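Local coordinates for protein pyruvate carboxylase n-terminal domain (Aquifex aeolicus, PDB 1ULZ) that forms the biotin carboxylase part of a pyruvate carboxylase, a dimer whose chains are built around an ATP-grasp fold, at residues R64-A69 with A91-E96; V308-K313 with P319-Q324. The protein carries 1 engineered substitution. One frame throughout, in Å; residues are numbered along the deposited sequence.

Contact 1 (R64-A69 with A91-E96); sequences RIINLA and AKMCEE
Ile66 sends its longer branch straight across to Met93: CG1 lies beside the backbone N, opposite the carbonyl carbon (chi1 -78°), and CD1 then runs on fully extended. Met93 starts from its own helix in a similar way, but its thioether bends at the last torsion (chi3 69°), which brings CE back to 4.0 Å from Ile66 CD1. The two side chains cross at about a right angle, and the methyl of Ile66 presses against the base of the methionine rather than its tip. Its CD1 lies 3.3 Å from Met93 CB, closer than carbons usually pack. The same methyl reaches the backbone, 3.8 Å from Cys94 N. The backbones come nearest here, 6.7 Å between Ile66 CA and Cys94 CA, and the compact thiol of Cys94 lies beside the isoleucine, its SG 4.3 Å from Ile66 CG1. Ile66 also meets Ala97, and Met93 continues over Lys62 and Gln63 of the first helix. The CB of Lys92 points away from Ile66, and its NZ makes a salt bridge one turn along the same helix, 2.6 Å from Glu96 OE2, coming from above the carboxylate plane (36° out of it). Between the two segments there is no hydrogen bond or salt bridge, and the join is an apolar one of hydrocarbon and sulfur.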
ATOM      1  N   ARG A  64      19.987  29.684  11.514  1.00 25.54           N
ATOM      2  CA  ARG A  64      19.302  30.120  10.298  1.00 25.57           C
ATOM      3  C   ARG A  64      17.937  29.446  10.174  1.00 24.35           C
ATOM      4  O   ARG A  64      16.945  30.081   9.802  1.00 23.61           O
ATOM      5  CB  ARG A  64      20.136  29.794   9.057  1.00 25.00           C
ATOM      6  CG  ARG A  64      19.518  30.337   7.783  1.00 27.86           C
ATOM      7  CD  ARG A  64      20.322  29.977   6.545  1.00 29.10           C
ATOM      8  NE  ARG A  64      21.613  30.652   6.506  1.00 30.48           N
ATOM      9  CZ  ARG A  64      22.779  30.018   6.456  1.00 32.76           C
ATOM     10  NH1 ARG A  64      23.915  30.706   6.422  1.00 32.38           N
ATOM     11  NH2 ARG A  64      22.806  28.690   6.444  1.00 31.56           N
ATOM     12  N   ILE A  65      17.896  28.157  10.493  1.00 23.83           N
ATOM     13  CA  ILE A  65      16.661  27.390  10.408  1.00 23.88           C
ATOM     14  C   ILE A  65      15.641  27.871  11.435  1.00 24.04           C
ATOM     15  O   ILE A  65      14.456  28.016  11.124  1.00 24.69           O
ATOM     16  CB  ILE A  65      16.952  25.882  10.574  1.00 23.22           C
ATOM     17  CG1 ILE A  65      17.669  25.371   9.318  1.00 21.54           C
ATOM     18  CG2 ILE A  65      15.658  25.110  10.813  1.00 23.08           C
ATOM     19  CD1 ILE A  65      18.251  23.985   9.450  1.00 22.83           C
ATOM     20  N   ILE A  66      16.096  28.128  12.658  1.00 25.14           N
ATOM     21  CA  ILE A  66      15.205  28.631  13.699  1.00 24.78           C
ATOM     22  C   ILE A  66      14.672  29.997  13.269  1.00 25.24           C
ATOM     23  O   ILE A  66      13.473  30.267  13.358  1.00 25.76           O
ATOM     24  CB  ILE A  66      15.944  28.746  15.060  1.00 25.55           C
ATOM     25  CG1 ILE A  66      16.052  27.357  15.698  1.00 26.02           C
ATOM     26  CG2 ILE A  66      15.215  29.711  15.982  1.00 24.09           C
ATOM     27  CD1 ILE A  66      16.792  27.328  17.016  1.00 27.32           C
ATOM     28  N   ASN A  67      15.560  30.854  12.773  1.00 25.64           N
ATOM     29  CA  ASN A  67      15.142  32.178  12.328  1.00 25.55           C
ATOM     30  C   ASN A  67      14.102  32.130  11.218  1.00 23.74           C
ATOM     31  O   ASN A  67      13.133  32.890  11.242  1.00 24.50           O
ATOM     32  CB  ASN A  67      16.348  32.997  11.864  1.00 27.11           C
ATOM     33  CG  ASN A  67      17.221  33.440  13.019  1.00 29.91           C
ATOM     34  OD1 ASN A  67      16.844  33.298  14.184  1.00 29.61           O
ATOM     35  ND2 ASN A  67      18.388  33.985  12.704  1.00 28.05           N
ATOM     36  N   LEU A  68      14.301  31.250  10.241  1.00 22.40           N
ATOM     37  CA  LEU A  68      13.348  31.135   9.142  1.00 20.91           C
ATOM     38  C   LEU A  68      11.981  30.720   9.687  1.00 21.11           C
ATOM     39  O   LEU A  68      10.964  31.316   9.349  1.00 23.07           O
ATOM     40  CB  LEU A  68      13.837  30.111   8.105  1.00 21.55           C
ATOM     41  CG  LEU A  68      12.878  29.784   6.949  1.00 21.34           C
ATOM     42  CD1 LEU A  68      12.586  31.029   6.135  1.00 18.12           C
ATOM     43  CD2 LEU A  68      13.489  28.706   6.068  1.00 20.38           C
ATOM     44  N   ALA A  69      11.960  29.698  10.538  1.00 22.60           N
ATOM     45  CA  ALA A  69      10.704  29.231  11.125  1.00 23.30           C
ATOM     46  C   ALA A  69       9.978  30.408  11.771  1.00 23.58           C
ATOM     47  O   ALA A  69       8.784  30.611  11.558  1.00 24.00           O
ATOM     48  CB  ALA A  69      10.981  28.158  12.168  1.00 22.81           C
ATOM     49  N   ALA A  91      17.537  21.147  19.561  1.00 24.29           N
ATOM     50  CA  ALA A  91      16.263  20.918  20.232  1.00 24.76           C
ATOM     51  C   ALA A  91      16.075  21.945  21.351  1.00 24.29           C
ATOM     52  O   ALA A  91      14.981  22.478  21.539  1.00 23.64           O
ATOM     53  CB  ALA A  91      16.216  19.502  20.796  1.00 22.80           C
ATOM     54  N   LYS A  92      17.150  22.223  22.085  1.00 24.76           N
ATOM     55  CA  LYS A  92      17.102  23.192  23.179  1.00 26.02           C
ATOM     56  C   LYS A  92      16.809  24.585  22.615  1.00 26.45           C
ATOM     57  O   LYS A  92      15.928  25.300  23.102  1.00 26.12           O
ATOM     58  CB  LYS A  92      18.439  23.187  23.930  1.00 27.37           C
ATOM     59  CG  LYS A  92      18.525  24.102  25.145  1.00 31.05           C
ATOM     60  CD  LYS A  92      19.871  23.909  25.849  1.00 35.51           C
ATOM     61  CE  LYS A  92      20.057  24.856  27.043  1.00 37.60           C
ATOM     62  NZ  LYS A  92      20.112  26.289  26.619  1.00 39.89           N
ATOM     63  N   MET A  93      17.541  24.961  21.571  1.00 27.07           N
ATOM     64  CA  MET A  93      17.343  26.260  20.944  1.00 27.82           C
ATOM     65  C   MET A  93      15.899  26.438  20.462  1.00 27.68           C
ATOM     66  O   MET A  93      15.316  27.513  20.616  1.00 28.07           O
ATOM     67  CB  MET A  93      18.330  26.428  19.787  1.00 28.47           C
ATOM     68  CG  MET A  93      19.775  26.605  20.236  1.00 30.99           C
ATOM     69  SD  MET A  93      20.978  26.338  18.904  1.00 32.35           S
ATOM     70  CE  MET A  93      20.649  27.773  17.851  1.00 31.88           C
ATOM     71  N   CYS A  94      15.314  25.386  19.893  1.00 27.88           N
ATOM     72  CA  CYS A  94      13.934  25.457  19.417  1.00 27.57           C
ATOM     73  C   CYS A  94      12.990  25.803  20.566  1.00 28.51           C
ATOM     74  O   CYS A  94      12.141  26.691  20.447  1.00 27.35           O
ATOM     75  CB  CYS A  94      13.505  24.120  18.801  1.00 27.12           C
ATOM     76  SG  CYS A  94      14.133  23.814  17.131  1.00 27.44           S
ATOM     77  N   GLU A  95      13.140  25.084  21.677  1.00 29.61           N
ATOM     78  CA  GLU A  95      12.303  25.304  22.852  1.00 30.97           C
ATOM     79  C   GLU A  95      12.401  26.758  23.309  1.00 30.55           C
ATOM     80  O   GLU A  95      11.392  27.435  23.466  1.00 29.99           O
ATOM     81  CB  GLU A  95      12.736  24.384  23.997  1.00 31.41           C
ATOM     82  CG  GLU A  95      11.817  24.432  25.208  1.00 35.28           C
ATOM     83  CD  GLU A  95      12.353  23.630  26.385  1.00 37.09           C
ATOM     84  OE1 GLU A  95      13.274  24.119  27.077  1.00 39.31           O
ATOM     85  OE2 GLU A  95      11.857  22.504  26.612  1.00 36.83           O
ATOM     86  N   GLU A  96      13.627  27.231  23.505  1.00 30.46           N
ATOM     87  CA  GLU A  96      13.868  28.597  23.956  1.00 31.91           C
ATOM     88  C   GLU A  96      13.283  29.645  23.016  1.00 31.13           C
ATOM     89  O   GLU A  96      12.926  30.741  23.446  1.00 29.59           O
ATOM     90  CB  GLU A  96      15.375  28.813  24.129  1.00 34.04           C
ATOM     91  CG  GLU A  96      16.008  27.733  25.001  1.00 38.21           C
ATOM     92  CD  GLU A  96      17.501  27.896  25.193  1.00 40.67           C
ATOM     93  OE1 GLU A  96      18.208  28.224  24.209  1.00 42.99           O
ATOM     94  OE2 GLU A  96      17.977  27.675  26.330  1.00 42.44           O
TER

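Contact 2 (V308-K313 with P319-Q324); sequences VKWQIK and PLTIKQ
This is an aromatic contact at the surface of the ATP-grasp region, where the chain leaves helix 307-315 and the following loop turns back across a tryptophan of that helix. Trp310 carries nearly all of it from the helix side. Leu320 lays CD1 over one face of the indole, 3.8 Å from the centroid of the six-membered ring and 8° off its normal, a well-centred CH-pi contact. Leu320 reaches the ring because its chi1 of 178° turns CG away from the backbone N, although its CB does not point at the tryptophan. The opposite face carries Lys313 CD from the next turn of the helix, 4.0 Å above the plane and toward the rim, so the ring is held between two aliphatic groups. Thr321, itself exposed, meets the ring at its edge: its OG1 lies near the ring plane, 3.6 Å from Trp310 CH2. Ile322 comes in obliquely, with CD1 3.8 Å from Trp310 NE1, and the backbone O of Pro319 lies 3.6 Å from Trp310 CZ3. No hydrogen bond joins the segments. The loop is held from elsewhere, by Asp215 at the Leu320 N and Asn219 at the Ile322 O. Beyond the ring, Leu320 and Ile322 rest on Ile221 of strand 220-232, while the side chains of Val308, Ile312 and Lys313 touch helix 11-24; the contact thus lies between that helix and the large antiparallel sheet.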
ATOM      1  N   VAL A 308       4.679   8.456  12.057  1.00 19.50           N
ATOM      2  CA  VAL A 308       4.994   9.857  11.788  1.00 18.57           C
ATOM      3  C   VAL A 308       3.845  10.801  12.136  1.00 20.30           C
ATOM      4  O   VAL A 308       4.069  11.862  12.718  1.00 20.36           O
ATOM      5  CB  VAL A 308       5.393  10.072  10.322  1.00 18.97           C
ATOM      6  CG1 VAL A 308       5.589  11.559  10.053  1.00 17.15           C
ATOM      7  CG2 VAL A 308       6.682   9.307  10.023  1.00 16.36           C
ATOM      8  N   LYS A 309       2.619  10.419  11.784  1.00 19.30           N
ATOM      9  CA  LYS A 309       1.467  11.254  12.099  1.00 19.71           C
ATOM     10  C   LYS A 309       1.355  11.382  13.616  1.00 18.86           C
ATOM     11  O   LYS A 309       1.065  12.457  14.133  1.00 19.86           O
ATOM     12  CB  LYS A 309       0.173  10.659  11.524  1.00 19.85           C
ATOM     13  CG  LYS A 309      -1.055  11.548  11.763  1.00 19.33           C
ATOM     14  CD  LYS A 309      -2.295  11.037  11.034  1.00 20.44           C
ATOM     15  CE  LYS A 309      -2.129  11.124   9.517  1.00 20.06           C
ATOM     16  NZ  LYS A 309      -3.290  10.557   8.789  1.00 19.49           N
ATOM     17  N   TRP A 310       1.601  10.289  14.330  1.00 17.60           N
ATOM     18  CA  TRP A 310       1.534  10.327  15.786  1.00 18.43           C
ATOM     19  C   TRP A 310       2.619  11.228  16.381  1.00 17.85           C
ATOM     20  O   TRP A 310       2.407  11.847  17.421  1.00 19.05           O
ATOM     21  CB  TRP A 310       1.622   8.914  16.379  1.00 17.75           C
ATOM     22  CG  TRP A 310       0.271   8.291  16.601  1.00 18.88           C
ATOM     23  CD1 TRP A 310      -0.225   7.169  16.006  1.00 19.00           C
ATOM     24  CD2 TRP A 310      -0.764   8.774  17.472  1.00 19.58           C
ATOM     25  NE1 TRP A 310      -1.503   6.919  16.451  1.00 17.92           N
ATOM     26  CE2 TRP A 310      -1.857   7.890  17.351  1.00 19.35           C
ATOM     27  CE3 TRP A 310      -0.872   9.867  18.339  1.00 20.39           C
ATOM     28  CZ2 TRP A 310      -3.045   8.064  18.064  1.00 20.33           C
ATOM     29  CZ3 TRP A 310      -2.056  10.040  19.048  1.00 21.73           C
ATOM     30  CH2 TRP A 310      -3.124   9.141  18.905  1.00 20.50           C
ATOM     31  N   GLN A 311       3.773  11.299  15.719  1.00 17.13           N
ATOM     32  CA  GLN A 311       4.867  12.153  16.172  1.00 17.63           C
ATOM     33  C   GLN A 311       4.352  13.586  16.273  1.00 18.55           C
ATOM     34  O   GLN A 311       4.608  14.291  17.249  1.00 17.68           O
ATOM     35  CB  GLN A 311       6.033  12.141  15.170  1.00 15.95           C
ATOM     36  CG  GLN A 311       6.965  10.944  15.227  1.00 15.93           C
ATOM     37  CD  GLN A 311       8.181  11.126  14.322  1.00 20.00           C
ATOM     38  OE1 GLN A 311       8.063  11.111  13.094  1.00 18.46           O
ATOM     39  NE2 GLN A 311       9.354  11.313  14.928  1.00 18.32           N
ATOM     40  N   ILE A 312       3.626  14.007  15.243  1.00 19.03           N
ATOM     41  CA  ILE A 312       3.088  15.359  15.184  1.00 20.34           C
ATOM     42  C   ILE A 312       1.969  15.588  16.193  1.00 20.19           C
ATOM     43  O   ILE A 312       1.948  16.615  16.870  1.00 21.56           O
ATOM     44  CB  ILE A 312       2.595  15.688  13.760  1.00 19.43           C
ATOM     45  CG1 ILE A 312       3.759  15.513  12.769  1.00 20.43           C
ATOM     46  CG2 ILE A 312       2.091  17.118  13.705  1.00 18.95           C
ATOM     47  CD1 ILE A 312       3.349  15.450  11.315  1.00 18.59           C
ATOM     48  N   LYS A 313       1.049  14.635  16.302  1.00 20.31           N
ATOM     49  CA  LYS A 313      -0.047  14.760  17.258  1.00 20.78           C
ATOM     50  C   LYS A 313       0.514  14.843  18.678  1.00 20.17           C
ATOM     51  O   LYS A 313       0.055  15.639  19.490  1.00 19.18           O
ATOM     52  CB  LYS A 313      -0.996  13.561  17.145  1.00 20.48           C
ATOM     53  CG  LYS A 313      -1.747  13.496  15.826  1.00 25.06           C
ATOM     54  CD  LYS A 313      -2.720  12.325  15.771  1.00 26.67           C
ATOM     55  CE  LYS A 313      -3.557  12.403  14.493  1.00 31.30           C
ATOM     56  NZ  LYS A 313      -4.482  11.239  14.298  1.00 32.45           N
ATOM     57  N   PRO A 319      -2.897  13.227  23.468  1.00 22.49           N
ATOM     58  CA  PRO A 319      -2.657  11.997  24.215  1.00 22.31           C
ATOM     59  C   PRO A 319      -2.609  10.814  23.255  1.00 23.05           C
ATOM     60  O   PRO A 319      -3.381  10.760  22.292  1.00 20.96           O
ATOM     61  CB  PRO A 319      -3.865  11.929  25.139  1.00 22.52           C
ATOM     62  CG  PRO A 319      -4.956  12.451  24.265  1.00 21.73           C
ATOM     63  CD  PRO A 319      -4.300  13.655  23.600  1.00 22.47           C
ATOM     64  N   LEU A 320      -1.693   9.886  23.511  1.00 23.67           N
ATOM     65  CA  LEU A 320      -1.568   8.688  22.691  1.00 24.09           C
ATOM     66  C   LEU A 320      -2.740   7.789  23.086  1.00 24.22           C
ATOM     67  O   LEU A 320      -2.720   7.162  24.138  1.00 24.71           O
ATOM     68  CB  LEU A 320      -0.235   7.987  22.977  1.00 22.97           C
ATOM     69  CG  LEU A 320       0.041   6.678  22.226  1.00 23.68           C
ATOM     70  CD1 LEU A 320      -0.122   6.886  20.722  1.00 21.49           C
ATOM     71  CD2 LEU A 320       1.445   6.199  22.554  1.00 21.72           C
ATOM     72  N   THR A 321      -3.762   7.728  22.243  1.00 24.75           N
ATOM     73  CA  THR A 321      -4.942   6.932  22.559  1.00 25.24           C
ATOM     74  C   THR A 321      -4.834   5.451  22.216  1.00 26.55           C
ATOM     75  O   THR A 321      -5.806   4.834  21.792  1.00 26.80           O
ATOM     76  CB  THR A 321      -6.185   7.510  21.866  1.00 25.80           C
ATOM     77  OG1 THR A 321      -5.979   7.519  20.450  1.00 23.42           O
ATOM     78  CG2 THR A 321      -6.449   8.941  22.356  1.00 25.35           C
ATOM     79  N   ILE A 322      -3.651   4.883  22.409  1.00 26.75           N
ATOM     80  CA  ILE A 322      -3.421   3.467  22.137  1.00 26.68           C
ATOM     81  C   ILE A 322      -2.814   2.810  23.370  1.00 26.77           C
ATOM     82  O   ILE A 322      -1.777   3.251  23.856  1.00 26.83           O
ATOM     83  CB  ILE A 322      -2.427   3.258  20.974  1.00 26.87           C
ATOM     84  CG1 ILE A 322      -2.929   3.949  19.706  1.00 26.86           C
ATOM     85  CG2 ILE A 322      -2.236   1.769  20.724  1.00 25.15           C
ATOM     86  CD1 ILE A 322      -1.988   3.780  18.511  1.00 27.82           C
ATOM     87  N   LYS A 323      -3.462   1.768  23.883  1.00 27.28           N
ATOM     88  CA  LYS A 323      -2.935   1.059  25.047  1.00 29.11           C
ATOM     89  C   LYS A 323      -2.060  -0.074  24.516  1.00 27.75           C
ATOM     90  O   LYS A 323      -2.273  -0.541  23.402  1.00 26.91           O
ATOM     91  CB  LYS A 323      -4.077   0.471  25.884  1.00 32.68           C
ATOM     92  CG  LYS A 323      -5.070   1.483  26.446  1.00 36.53           C
ATOM     93  CD  LYS A 323      -6.160   0.757  27.252  1.00 41.13           C
ATOM     94  CE  LYS A 323      -7.264   1.705  27.726  1.00 43.50           C
ATOM     95  NZ  LYS A 323      -8.017   2.315  26.584  1.00 46.38           N
ATOM     96  N   GLN A 324      -1.090  -0.525  25.304  1.00 27.13           N
ATOM     97  CA  GLN A 324      -0.197  -1.596  24.860  1.00 26.53           C
ATOM     98  C   GLN A 324      -0.950  -2.845  24.410  1.00 28.12           C
ATOM     99  O   GLN A 324      -0.541  -3.528  23.465  1.00 25.99           O
ATOM    100  CB  GLN A 324       0.777  -1.977  25.975  1.00 25.47           C
ATOM    101  CG  GLN A 324       1.865  -2.930  25.520  1.00 24.20           C
ATOM    102  CD  GLN A 324       2.719  -2.337  24.412  1.00 23.51           C
ATOM    103  OE1 GLN A 324       3.431  -1.357  24.621  1.00 21.42           O
ATOM    104  NE2 GLN A 324       2.643  -2.925  23.228  1.00 21.83           N
TER

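In the fold
Contact 1 comes first along the chain and is complete before contact 2 begins; their centres are 24 Å apart and their nearest atoms about 12 Å, so they do not touch. Contact 1 joins two helices of the N-terminal domain, on either side of strand 76-78 in the chain: helix 62-71 lies on strand 28-32 of the five-stranded parallel sheet, and helix 88-96 on helix 106-113. Contact 2 lies in the ATP-grasp region, beside the large antiparallel sheet. The two regions meet near contact 2: helix 307-315 packs on helix 11-24, and Gln311 OE1 is hydrogen-bonded to His78 NE2. Lys309 also packs on Arg401 of the second subunit, placing this helix near both a domain boundary and the dimer interface.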